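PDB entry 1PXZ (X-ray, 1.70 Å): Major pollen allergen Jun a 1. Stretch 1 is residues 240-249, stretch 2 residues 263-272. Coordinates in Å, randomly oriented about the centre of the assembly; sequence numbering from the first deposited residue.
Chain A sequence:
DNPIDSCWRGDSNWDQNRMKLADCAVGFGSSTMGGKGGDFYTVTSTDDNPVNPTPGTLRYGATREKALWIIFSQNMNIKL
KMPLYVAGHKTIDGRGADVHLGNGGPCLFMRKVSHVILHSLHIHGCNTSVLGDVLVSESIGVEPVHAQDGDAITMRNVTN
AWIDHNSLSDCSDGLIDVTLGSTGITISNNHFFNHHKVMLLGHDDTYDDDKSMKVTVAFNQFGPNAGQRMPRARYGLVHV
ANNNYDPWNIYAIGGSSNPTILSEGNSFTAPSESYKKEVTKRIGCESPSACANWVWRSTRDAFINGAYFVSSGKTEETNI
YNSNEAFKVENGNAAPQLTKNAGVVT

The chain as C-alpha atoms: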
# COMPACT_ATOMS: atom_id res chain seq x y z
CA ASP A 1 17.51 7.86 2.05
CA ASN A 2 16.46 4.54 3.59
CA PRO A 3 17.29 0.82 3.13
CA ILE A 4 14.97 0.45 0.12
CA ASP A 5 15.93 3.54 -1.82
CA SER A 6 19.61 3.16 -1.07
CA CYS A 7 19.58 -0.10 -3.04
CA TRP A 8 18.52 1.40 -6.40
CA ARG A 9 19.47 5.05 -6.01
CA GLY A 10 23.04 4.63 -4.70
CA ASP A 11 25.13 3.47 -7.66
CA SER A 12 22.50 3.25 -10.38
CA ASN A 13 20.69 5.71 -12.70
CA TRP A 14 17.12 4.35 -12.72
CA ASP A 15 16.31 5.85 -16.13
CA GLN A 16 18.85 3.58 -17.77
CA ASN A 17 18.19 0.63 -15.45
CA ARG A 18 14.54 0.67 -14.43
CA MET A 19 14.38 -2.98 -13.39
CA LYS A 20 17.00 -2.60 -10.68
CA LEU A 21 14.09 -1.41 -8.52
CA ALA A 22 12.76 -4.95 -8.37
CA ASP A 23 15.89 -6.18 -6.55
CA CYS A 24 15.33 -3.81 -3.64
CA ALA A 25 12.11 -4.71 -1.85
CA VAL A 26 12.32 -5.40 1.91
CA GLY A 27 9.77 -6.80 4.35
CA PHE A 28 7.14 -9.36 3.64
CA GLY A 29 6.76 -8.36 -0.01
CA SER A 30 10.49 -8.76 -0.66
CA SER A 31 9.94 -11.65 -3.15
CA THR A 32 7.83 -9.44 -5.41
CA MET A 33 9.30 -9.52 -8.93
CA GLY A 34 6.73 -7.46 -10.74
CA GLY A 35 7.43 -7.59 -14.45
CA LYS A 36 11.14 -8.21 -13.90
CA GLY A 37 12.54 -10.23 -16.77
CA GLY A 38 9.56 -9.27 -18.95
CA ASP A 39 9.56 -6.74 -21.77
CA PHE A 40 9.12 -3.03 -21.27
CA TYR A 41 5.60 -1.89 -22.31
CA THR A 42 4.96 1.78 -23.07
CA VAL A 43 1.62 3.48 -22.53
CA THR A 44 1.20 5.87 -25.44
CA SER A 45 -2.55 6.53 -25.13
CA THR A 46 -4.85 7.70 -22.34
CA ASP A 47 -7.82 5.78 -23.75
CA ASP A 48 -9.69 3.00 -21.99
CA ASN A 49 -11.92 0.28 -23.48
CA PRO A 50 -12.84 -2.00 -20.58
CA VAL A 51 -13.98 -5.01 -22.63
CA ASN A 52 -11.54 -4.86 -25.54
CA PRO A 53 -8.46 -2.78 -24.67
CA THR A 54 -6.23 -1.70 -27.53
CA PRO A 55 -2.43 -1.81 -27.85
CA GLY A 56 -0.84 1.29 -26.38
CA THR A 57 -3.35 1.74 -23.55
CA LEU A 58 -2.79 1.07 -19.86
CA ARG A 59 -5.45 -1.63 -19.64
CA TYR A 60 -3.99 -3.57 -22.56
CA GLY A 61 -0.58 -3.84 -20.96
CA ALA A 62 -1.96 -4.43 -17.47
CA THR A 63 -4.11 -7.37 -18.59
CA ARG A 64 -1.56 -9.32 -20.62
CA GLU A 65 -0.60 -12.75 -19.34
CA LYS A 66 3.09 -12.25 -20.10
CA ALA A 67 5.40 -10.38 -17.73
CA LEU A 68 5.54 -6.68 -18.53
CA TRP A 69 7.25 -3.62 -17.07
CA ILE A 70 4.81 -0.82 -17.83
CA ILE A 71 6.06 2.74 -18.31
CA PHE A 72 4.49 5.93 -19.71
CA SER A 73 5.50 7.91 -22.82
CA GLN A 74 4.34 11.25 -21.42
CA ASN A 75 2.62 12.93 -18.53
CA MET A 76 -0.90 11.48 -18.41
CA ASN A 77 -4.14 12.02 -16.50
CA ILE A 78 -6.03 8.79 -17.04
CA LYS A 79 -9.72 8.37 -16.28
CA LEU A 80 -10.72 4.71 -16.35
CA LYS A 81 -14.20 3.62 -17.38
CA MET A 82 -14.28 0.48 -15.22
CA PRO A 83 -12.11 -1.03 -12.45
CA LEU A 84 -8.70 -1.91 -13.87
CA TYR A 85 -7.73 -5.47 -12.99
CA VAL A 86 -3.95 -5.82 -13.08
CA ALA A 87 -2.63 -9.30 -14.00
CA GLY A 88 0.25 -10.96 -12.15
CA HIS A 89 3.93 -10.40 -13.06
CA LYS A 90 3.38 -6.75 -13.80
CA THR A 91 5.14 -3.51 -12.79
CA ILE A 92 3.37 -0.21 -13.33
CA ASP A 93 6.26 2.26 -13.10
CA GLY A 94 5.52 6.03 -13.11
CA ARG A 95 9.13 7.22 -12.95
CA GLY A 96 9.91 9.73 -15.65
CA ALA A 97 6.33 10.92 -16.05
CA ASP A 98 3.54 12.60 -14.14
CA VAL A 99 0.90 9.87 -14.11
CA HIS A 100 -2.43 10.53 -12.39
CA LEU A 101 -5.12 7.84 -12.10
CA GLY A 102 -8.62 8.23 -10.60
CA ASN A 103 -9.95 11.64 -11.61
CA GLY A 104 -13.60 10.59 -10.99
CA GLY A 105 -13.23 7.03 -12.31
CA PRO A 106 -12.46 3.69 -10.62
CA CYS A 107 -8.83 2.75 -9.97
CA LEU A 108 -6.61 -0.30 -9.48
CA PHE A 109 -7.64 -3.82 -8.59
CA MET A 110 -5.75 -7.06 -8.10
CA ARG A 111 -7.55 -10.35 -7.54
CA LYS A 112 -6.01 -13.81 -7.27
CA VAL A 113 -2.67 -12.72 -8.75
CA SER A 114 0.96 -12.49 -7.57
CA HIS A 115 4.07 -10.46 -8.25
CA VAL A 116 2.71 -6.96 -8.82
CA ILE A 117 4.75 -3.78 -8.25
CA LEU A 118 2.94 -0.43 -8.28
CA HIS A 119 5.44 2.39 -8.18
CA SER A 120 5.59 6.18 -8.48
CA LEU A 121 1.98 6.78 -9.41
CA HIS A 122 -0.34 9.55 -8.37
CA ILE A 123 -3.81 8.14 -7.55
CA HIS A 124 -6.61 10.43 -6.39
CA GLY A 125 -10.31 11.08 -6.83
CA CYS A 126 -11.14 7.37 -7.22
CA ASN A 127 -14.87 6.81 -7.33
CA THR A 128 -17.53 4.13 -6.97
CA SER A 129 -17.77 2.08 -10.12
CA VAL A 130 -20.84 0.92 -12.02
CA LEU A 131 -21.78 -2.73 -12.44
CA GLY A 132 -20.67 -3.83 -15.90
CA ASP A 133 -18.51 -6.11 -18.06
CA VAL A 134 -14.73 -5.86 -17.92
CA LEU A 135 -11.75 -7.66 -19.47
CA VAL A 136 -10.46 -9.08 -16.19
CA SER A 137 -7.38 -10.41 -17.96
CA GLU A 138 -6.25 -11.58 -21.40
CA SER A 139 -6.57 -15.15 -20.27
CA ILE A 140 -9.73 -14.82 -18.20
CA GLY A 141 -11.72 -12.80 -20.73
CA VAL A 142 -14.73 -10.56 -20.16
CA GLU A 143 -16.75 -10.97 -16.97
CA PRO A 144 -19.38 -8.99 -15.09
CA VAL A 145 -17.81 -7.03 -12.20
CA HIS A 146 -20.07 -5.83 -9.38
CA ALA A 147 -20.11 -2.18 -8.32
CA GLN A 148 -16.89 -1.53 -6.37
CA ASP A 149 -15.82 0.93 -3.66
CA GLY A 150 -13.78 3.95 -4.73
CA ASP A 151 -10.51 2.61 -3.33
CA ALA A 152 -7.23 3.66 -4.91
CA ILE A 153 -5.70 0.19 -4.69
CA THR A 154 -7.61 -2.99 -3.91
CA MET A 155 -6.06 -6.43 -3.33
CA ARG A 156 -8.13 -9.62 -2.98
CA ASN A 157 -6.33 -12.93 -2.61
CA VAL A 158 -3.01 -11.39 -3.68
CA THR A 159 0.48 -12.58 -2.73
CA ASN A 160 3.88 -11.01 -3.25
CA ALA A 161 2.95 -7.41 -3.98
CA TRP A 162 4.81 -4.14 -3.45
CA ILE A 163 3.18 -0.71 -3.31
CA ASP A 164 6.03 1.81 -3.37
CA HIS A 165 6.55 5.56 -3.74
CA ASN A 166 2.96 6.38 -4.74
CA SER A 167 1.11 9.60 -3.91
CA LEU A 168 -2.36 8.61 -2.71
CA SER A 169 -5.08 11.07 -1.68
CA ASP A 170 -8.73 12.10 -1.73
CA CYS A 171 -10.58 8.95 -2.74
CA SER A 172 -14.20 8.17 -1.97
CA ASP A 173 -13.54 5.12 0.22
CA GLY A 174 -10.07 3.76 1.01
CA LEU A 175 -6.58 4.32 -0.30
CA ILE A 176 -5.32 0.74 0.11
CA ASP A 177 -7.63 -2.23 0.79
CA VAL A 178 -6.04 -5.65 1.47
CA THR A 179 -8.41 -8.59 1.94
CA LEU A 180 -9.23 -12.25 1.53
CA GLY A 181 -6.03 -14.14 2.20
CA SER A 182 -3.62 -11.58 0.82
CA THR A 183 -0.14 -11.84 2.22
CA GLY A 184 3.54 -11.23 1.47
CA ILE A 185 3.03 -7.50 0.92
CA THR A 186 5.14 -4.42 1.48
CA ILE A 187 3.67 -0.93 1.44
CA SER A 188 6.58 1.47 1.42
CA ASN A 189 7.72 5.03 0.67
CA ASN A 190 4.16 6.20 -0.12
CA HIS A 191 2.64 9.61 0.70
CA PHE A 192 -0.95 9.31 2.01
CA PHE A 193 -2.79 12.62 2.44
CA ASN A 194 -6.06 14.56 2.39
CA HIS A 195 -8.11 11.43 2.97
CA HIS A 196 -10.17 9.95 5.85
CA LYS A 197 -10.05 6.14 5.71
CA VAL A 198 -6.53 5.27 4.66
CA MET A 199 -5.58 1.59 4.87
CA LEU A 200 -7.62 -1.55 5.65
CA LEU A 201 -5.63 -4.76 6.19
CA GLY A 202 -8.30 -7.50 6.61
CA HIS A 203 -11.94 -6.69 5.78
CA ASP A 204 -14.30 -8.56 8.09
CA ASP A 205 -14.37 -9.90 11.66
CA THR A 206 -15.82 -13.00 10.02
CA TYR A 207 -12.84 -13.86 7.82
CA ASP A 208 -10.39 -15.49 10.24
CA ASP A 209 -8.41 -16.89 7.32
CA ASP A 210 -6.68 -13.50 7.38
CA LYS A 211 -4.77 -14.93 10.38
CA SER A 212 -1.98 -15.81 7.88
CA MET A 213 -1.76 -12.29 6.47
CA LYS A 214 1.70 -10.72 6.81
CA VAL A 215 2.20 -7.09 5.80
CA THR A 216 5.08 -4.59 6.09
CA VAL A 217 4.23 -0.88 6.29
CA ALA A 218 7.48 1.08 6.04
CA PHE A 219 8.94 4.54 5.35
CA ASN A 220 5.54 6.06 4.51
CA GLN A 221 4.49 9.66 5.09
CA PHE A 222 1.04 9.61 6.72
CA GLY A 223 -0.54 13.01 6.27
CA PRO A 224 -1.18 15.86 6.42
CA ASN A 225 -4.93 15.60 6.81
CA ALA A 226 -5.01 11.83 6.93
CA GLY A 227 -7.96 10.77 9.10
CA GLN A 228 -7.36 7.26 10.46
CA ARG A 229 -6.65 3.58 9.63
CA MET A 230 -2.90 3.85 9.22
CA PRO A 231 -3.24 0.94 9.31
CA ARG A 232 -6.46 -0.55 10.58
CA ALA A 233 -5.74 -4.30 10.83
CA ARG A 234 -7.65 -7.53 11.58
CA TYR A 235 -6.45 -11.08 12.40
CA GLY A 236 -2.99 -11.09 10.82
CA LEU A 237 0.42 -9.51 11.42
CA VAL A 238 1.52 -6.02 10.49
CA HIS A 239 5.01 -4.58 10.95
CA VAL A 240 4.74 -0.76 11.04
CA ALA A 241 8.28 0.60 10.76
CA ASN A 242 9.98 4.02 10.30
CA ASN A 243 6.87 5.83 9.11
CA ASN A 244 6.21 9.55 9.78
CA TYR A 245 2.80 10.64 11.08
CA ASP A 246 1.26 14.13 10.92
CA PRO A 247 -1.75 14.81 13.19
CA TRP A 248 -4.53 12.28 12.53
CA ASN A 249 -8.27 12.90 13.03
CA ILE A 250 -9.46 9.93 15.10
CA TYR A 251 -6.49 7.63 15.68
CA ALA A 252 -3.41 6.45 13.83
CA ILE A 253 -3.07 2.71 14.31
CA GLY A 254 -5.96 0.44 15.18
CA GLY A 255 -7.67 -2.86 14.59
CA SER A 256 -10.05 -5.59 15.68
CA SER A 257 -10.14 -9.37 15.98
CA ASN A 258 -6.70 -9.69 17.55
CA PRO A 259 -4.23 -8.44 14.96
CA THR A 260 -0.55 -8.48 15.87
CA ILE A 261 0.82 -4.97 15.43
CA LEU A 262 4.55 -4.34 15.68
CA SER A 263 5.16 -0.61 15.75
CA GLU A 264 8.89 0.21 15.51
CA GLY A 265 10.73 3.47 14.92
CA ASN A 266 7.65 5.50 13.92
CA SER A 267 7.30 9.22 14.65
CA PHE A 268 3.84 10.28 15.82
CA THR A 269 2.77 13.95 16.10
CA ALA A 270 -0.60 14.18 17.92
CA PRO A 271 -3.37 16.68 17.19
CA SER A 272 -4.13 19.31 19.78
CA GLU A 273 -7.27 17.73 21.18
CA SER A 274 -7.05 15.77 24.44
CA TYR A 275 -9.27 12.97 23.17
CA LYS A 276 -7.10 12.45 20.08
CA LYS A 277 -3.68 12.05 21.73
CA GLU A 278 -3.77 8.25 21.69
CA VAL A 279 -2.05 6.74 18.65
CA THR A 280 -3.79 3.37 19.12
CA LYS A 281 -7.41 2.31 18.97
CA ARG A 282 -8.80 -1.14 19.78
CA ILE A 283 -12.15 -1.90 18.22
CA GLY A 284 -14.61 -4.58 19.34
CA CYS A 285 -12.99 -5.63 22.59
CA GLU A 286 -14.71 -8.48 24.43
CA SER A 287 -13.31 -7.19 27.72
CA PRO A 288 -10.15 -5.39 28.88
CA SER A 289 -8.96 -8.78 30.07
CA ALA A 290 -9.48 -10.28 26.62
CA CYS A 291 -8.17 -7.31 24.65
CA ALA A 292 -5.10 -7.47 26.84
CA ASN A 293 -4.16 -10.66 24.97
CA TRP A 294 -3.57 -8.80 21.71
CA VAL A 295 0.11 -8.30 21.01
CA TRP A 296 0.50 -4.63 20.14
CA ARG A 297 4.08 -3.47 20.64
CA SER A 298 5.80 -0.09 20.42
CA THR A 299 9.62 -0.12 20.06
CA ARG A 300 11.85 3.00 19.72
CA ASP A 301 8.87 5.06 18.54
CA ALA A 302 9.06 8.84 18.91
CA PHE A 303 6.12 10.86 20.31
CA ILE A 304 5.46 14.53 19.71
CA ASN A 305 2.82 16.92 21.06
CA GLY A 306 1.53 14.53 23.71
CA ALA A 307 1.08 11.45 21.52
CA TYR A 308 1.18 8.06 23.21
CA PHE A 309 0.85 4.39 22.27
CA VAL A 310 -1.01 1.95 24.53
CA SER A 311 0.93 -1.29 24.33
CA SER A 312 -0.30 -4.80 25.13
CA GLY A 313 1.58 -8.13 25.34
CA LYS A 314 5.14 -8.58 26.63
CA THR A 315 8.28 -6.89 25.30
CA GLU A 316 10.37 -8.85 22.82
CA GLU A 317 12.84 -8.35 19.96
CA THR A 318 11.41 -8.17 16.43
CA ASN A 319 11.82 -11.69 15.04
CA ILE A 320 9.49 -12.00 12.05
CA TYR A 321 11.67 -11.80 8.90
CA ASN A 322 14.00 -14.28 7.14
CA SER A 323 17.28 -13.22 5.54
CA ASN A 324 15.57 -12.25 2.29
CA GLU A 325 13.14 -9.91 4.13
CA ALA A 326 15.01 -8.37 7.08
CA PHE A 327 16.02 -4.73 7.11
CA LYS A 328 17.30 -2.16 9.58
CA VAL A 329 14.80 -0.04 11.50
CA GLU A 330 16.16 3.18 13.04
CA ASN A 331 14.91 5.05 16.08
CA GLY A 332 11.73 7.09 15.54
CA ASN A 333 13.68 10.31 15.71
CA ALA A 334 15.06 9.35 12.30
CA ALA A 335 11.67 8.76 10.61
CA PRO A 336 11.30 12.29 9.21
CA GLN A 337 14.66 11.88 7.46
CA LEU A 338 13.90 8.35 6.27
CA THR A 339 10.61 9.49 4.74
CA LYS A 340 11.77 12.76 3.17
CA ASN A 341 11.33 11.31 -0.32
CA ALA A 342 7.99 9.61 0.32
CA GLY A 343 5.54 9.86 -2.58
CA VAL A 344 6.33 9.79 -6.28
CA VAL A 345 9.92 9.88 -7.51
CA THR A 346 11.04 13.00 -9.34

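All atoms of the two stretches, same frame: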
# COMPACT_ATOMS: atom_id res chain seq x y z
N VAL A 240 4.83 -2.19 11.38
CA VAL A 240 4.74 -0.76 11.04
C VAL A 240 6.04 -0.08 11.41
O VAL A 240 6.25 0.19 12.59
CB VAL A 240 3.54 -0.10 11.74
CG1 VAL A 240 3.37 1.36 11.31
CG2 VAL A 240 2.24 -0.84 11.43
N ALA A 241 6.92 0.20 10.43
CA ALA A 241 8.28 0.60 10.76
C ALA A 241 8.78 1.87 10.09
O ALA A 241 8.67 1.99 8.87
CB ALA A 241 9.22 -0.54 10.32
N ASN A 242 9.36 2.81 10.83
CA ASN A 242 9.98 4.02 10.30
C ASN A 242 9.05 4.80 9.36
O ASN A 242 9.46 5.27 8.29
CB ASN A 242 11.28 3.66 9.59
CG ASN A 242 12.42 3.52 10.58
OD1 ASN A 242 12.39 3.96 11.74
ND2 ASN A 242 13.46 2.88 10.09
N ASN A 243 7.80 4.93 9.80
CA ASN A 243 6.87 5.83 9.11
C ASN A 243 6.76 7.16 9.85
O ASN A 243 7.03 7.20 11.04
CB ASN A 243 5.49 5.21 9.03
CG ASN A 243 5.46 3.78 8.52
OD1 ASN A 243 5.46 2.79 9.26
ND2 ASN A 243 5.41 3.69 7.20
N ASN A 244 6.34 8.22 9.17
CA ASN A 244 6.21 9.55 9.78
C ASN A 244 4.76 9.98 9.81
O ASN A 244 4.09 9.98 8.77
CB ASN A 244 7.06 10.53 8.97
CG ASN A 244 7.35 11.84 9.66
OD1 ASN A 244 7.46 11.90 10.88
ND2 ASN A 244 7.48 12.93 8.90
N TYR A 245 4.21 10.34 10.98
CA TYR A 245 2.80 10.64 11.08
C TYR A 245 2.57 12.11 11.46
O TYR A 245 3.03 12.54 12.52
CB TYR A 245 2.08 9.77 12.12
CG TYR A 245 1.95 8.30 11.85
CD1 TYR A 245 3.08 7.48 12.02
CD2 TYR A 245 0.77 7.71 11.43
CE1 TYR A 245 2.99 6.13 11.78
CE2 TYR A 245 0.66 6.34 11.19
CZ TYR A 245 1.80 5.57 11.37
OH TYR A 245 1.75 4.21 11.14
N ASP A 246 1.86 12.84 10.61
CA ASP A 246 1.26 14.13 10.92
C ASP A 246 0.03 13.92 11.79
O ASP A 246 -0.43 12.80 11.92
CB ASP A 246 0.80 14.85 9.64
CG ASP A 246 1.97 15.35 8.82
OD1 ASP A 246 2.88 16.00 9.40
OD2 ASP A 246 2.00 15.11 7.58
N PRO A 247 -0.52 14.96 12.42
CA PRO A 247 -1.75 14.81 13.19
C PRO A 247 -2.88 14.16 12.41
O PRO A 247 -3.24 14.66 11.35
CB PRO A 247 -2.10 16.27 13.56
CG PRO A 247 -0.76 16.95 13.61
CD PRO A 247 0.05 16.32 12.50
N TRP A 248 -3.41 13.08 12.98
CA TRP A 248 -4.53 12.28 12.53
C TRP A 248 -5.84 12.94 12.97
O TRP A 248 -5.75 13.97 13.65
CB TRP A 248 -4.48 10.85 13.09
CG TRP A 248 -4.19 10.79 14.57
CD1 TRP A 248 -5.08 10.78 15.60
CD2 TRP A 248 -2.88 10.74 15.17
NE1 TRP A 248 -4.42 10.72 16.83
CE2 TRP A 248 -3.07 10.69 16.56
CE3 TRP A 248 -1.59 10.72 14.64
CZ2 TRP A 248 -2.00 10.63 17.45
CZ3 TRP A 248 -0.51 10.66 15.53
CH2 TRP A 248 -0.75 10.62 16.91
N ASN A 249 -6.97 12.34 12.66
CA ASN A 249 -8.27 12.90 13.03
C ASN A 249 -8.94 12.10 14.14
O ASN A 249 -9.60 12.74 14.97
CB ASN A 249 -9.25 12.92 11.85
CG ASN A 249 -10.51 13.72 12.12
OD1 ASN A 249 -11.64 13.29 11.87
ND2 ASN A 249 -10.34 14.93 12.65
N SER A 263 4.79 -1.98 16.05
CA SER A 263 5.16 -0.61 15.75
C SER A 263 6.61 -0.36 16.16
O SER A 263 6.94 -0.54 17.32
CB SER A 263 4.22 0.35 16.47
OG SER A 263 4.69 1.69 16.35
N GLU A 264 7.47 0.01 15.21
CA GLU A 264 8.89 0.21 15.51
C GLU A 264 9.46 1.42 14.81
O GLU A 264 9.36 1.51 13.58
CB GLU A 264 9.61 -1.07 15.07
CG GLU A 264 11.09 -1.12 15.36
CD GLU A 264 11.72 -2.47 15.06
OE1 GLU A 264 11.07 -3.34 14.43
OE2 GLU A 264 12.90 -2.62 15.47
N GLY A 265 10.05 2.35 15.54
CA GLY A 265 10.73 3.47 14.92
C GLY A 265 9.83 4.42 14.17
O GLY A 265 10.29 5.12 13.24
N ASN A 266 8.56 4.52 14.52
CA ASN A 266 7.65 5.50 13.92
C ASN A 266 7.77 6.85 14.61
O ASN A 266 8.23 6.89 15.76
CB ASN A 266 6.21 4.98 14.01
CG ASN A 266 6.06 3.71 13.19
OD1 ASN A 266 6.26 3.76 11.97
ND2 ASN A 266 5.72 2.60 13.84
N SER A 267 7.35 7.93 13.96
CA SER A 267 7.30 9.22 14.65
C SER A 267 5.86 9.72 14.58
O SER A 267 5.27 9.85 13.50
CB SER A 267 8.26 10.21 14.01
OG SER A 267 8.10 11.52 14.57
N PHE A 268 5.26 9.95 15.75
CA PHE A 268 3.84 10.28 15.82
C PHE A 268 3.69 11.70 16.38
O PHE A 268 4.13 11.94 17.51
CB PHE A 268 3.10 9.30 16.71
CG PHE A 268 3.15 7.81 16.40
CD1 PHE A 268 2.38 7.26 15.38
CD2 PHE A 268 3.98 6.96 17.14
CE1 PHE A 268 2.46 5.90 15.13
CE2 PHE A 268 4.04 5.60 16.89
CZ PHE A 268 3.26 5.05 15.88
N THR A 269 3.08 12.60 15.61
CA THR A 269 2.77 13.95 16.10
C THR A 269 1.28 14.06 16.34
O THR A 269 0.47 14.00 15.40
CB THR A 269 3.26 15.01 15.09
OG1 THR A 269 4.68 14.90 14.97
CG2 THR A 269 2.93 16.41 15.60
N ALA A 270 0.82 14.16 17.58
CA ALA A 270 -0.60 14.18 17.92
C ALA A 270 -1.28 15.50 17.58
O ALA A 270 -0.63 16.54 17.55
CB ALA A 270 -0.84 13.91 19.42
N PRO A 271 -2.59 15.44 17.33
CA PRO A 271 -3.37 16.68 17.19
C PRO A 271 -3.41 17.38 18.55
O PRO A 271 -2.93 16.82 19.54
CB PRO A 271 -4.77 16.25 16.83
CG PRO A 271 -4.76 14.78 16.72
CD PRO A 271 -3.42 14.25 17.15
N SER A 272 -4.02 18.55 18.54
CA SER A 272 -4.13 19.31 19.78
C SER A 272 -5.13 18.77 20.77
O SER A 272 -4.95 18.97 21.98
CB SER A 272 -4.55 20.75 19.39
OG SER A 272 -3.40 21.36 18.79
O HOH W 1 5.77 12.94 13.40

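The two stretches are neighbouring rungs of a parallel beta coil, and the strands pair in parallel register: Val240 with Ser263, Ala241 with Glu264, Asn244 with Ser267, Tyr245 with Phe268. Within each of these pairs the CA atoms lie 4.7 to 5.0 Å apart, and the side chains share a face of the sheet.

Ser263 opens stretch 2 beside Val240 and adds a CA-H...O contact, its CA 3.4 Å from Val240 O. Glu264 then works through its backbone: Glu264 N donates to Val240 O at 2.9 Å, and Glu264 O accepts from Asn242 N at 3.0 Å. This alternation, one residue giving and taking on both flanks of its partner Ala241, is the signature of parallel pairing. The Glu264 carboxylate finds its hydrogen bonds outside this contact.

At Gly265 both chains turn. Its phi of 67° favours glycine, and so does the crowding, since an ideal CB would clash with the end of the Asn242 side chain. The carbonyl is used as well, with Asn242 CA 3.2 Å from Gly265 O in a CA-H...O contact.

Asn266 stitches the bend where regular strand pairing lapses. Its CA-to-CB bond points sideways, but the amide end reaches the other rung: Asn266 ND2 donates to Val240 O at 2.8 Å, while Asn266 OD1 accepts from Asn243 N at 2.9 Å. The same ND2 also donates to Ser263 OG at 2.9 Å, so a single side chain ties the turn to its own strand and to the rung beside it.

Pairing resumes at Ser267, whose N donates to Asn243 O at 3.0 Å and whose O receives Tyr245 N at 2.8 Å. On the face shared with Asn244, a water lies 3.0 Å from Ser267 OG and 2.7 Å from Thr269 OG1, and its oxygen also lies 2.9 Å from Tyr245 O, so it links the two stretches.

On the other face Phe268 meets Tyr245, with Tyr245 CE1 and Phe268 CE1 3.4 Å apart. The ring planes are inclined at 34°, an oblique aromatic pair in which Phe268 CE1 lies over one face of the tyrosine ring. Phe268 CB also meets the edge of the Trp248 ring, 4.0 Å from CZ3.

Thr269 N closes the ladder on Tyr245 O at 3.1 Å. Pro247 has no amide hydrogen to continue it; instead Pro247 CA approaches Thr269 O at 3.2 Å. Packing takes over: Ala270 CB touches Trp248 CZ2 at 4.0 Å, and Pro271 CD sits over the indole face, 3.6 Å from Trp248 CE2, a CH-pi contact. Ser272 makes no contact with stretch 1.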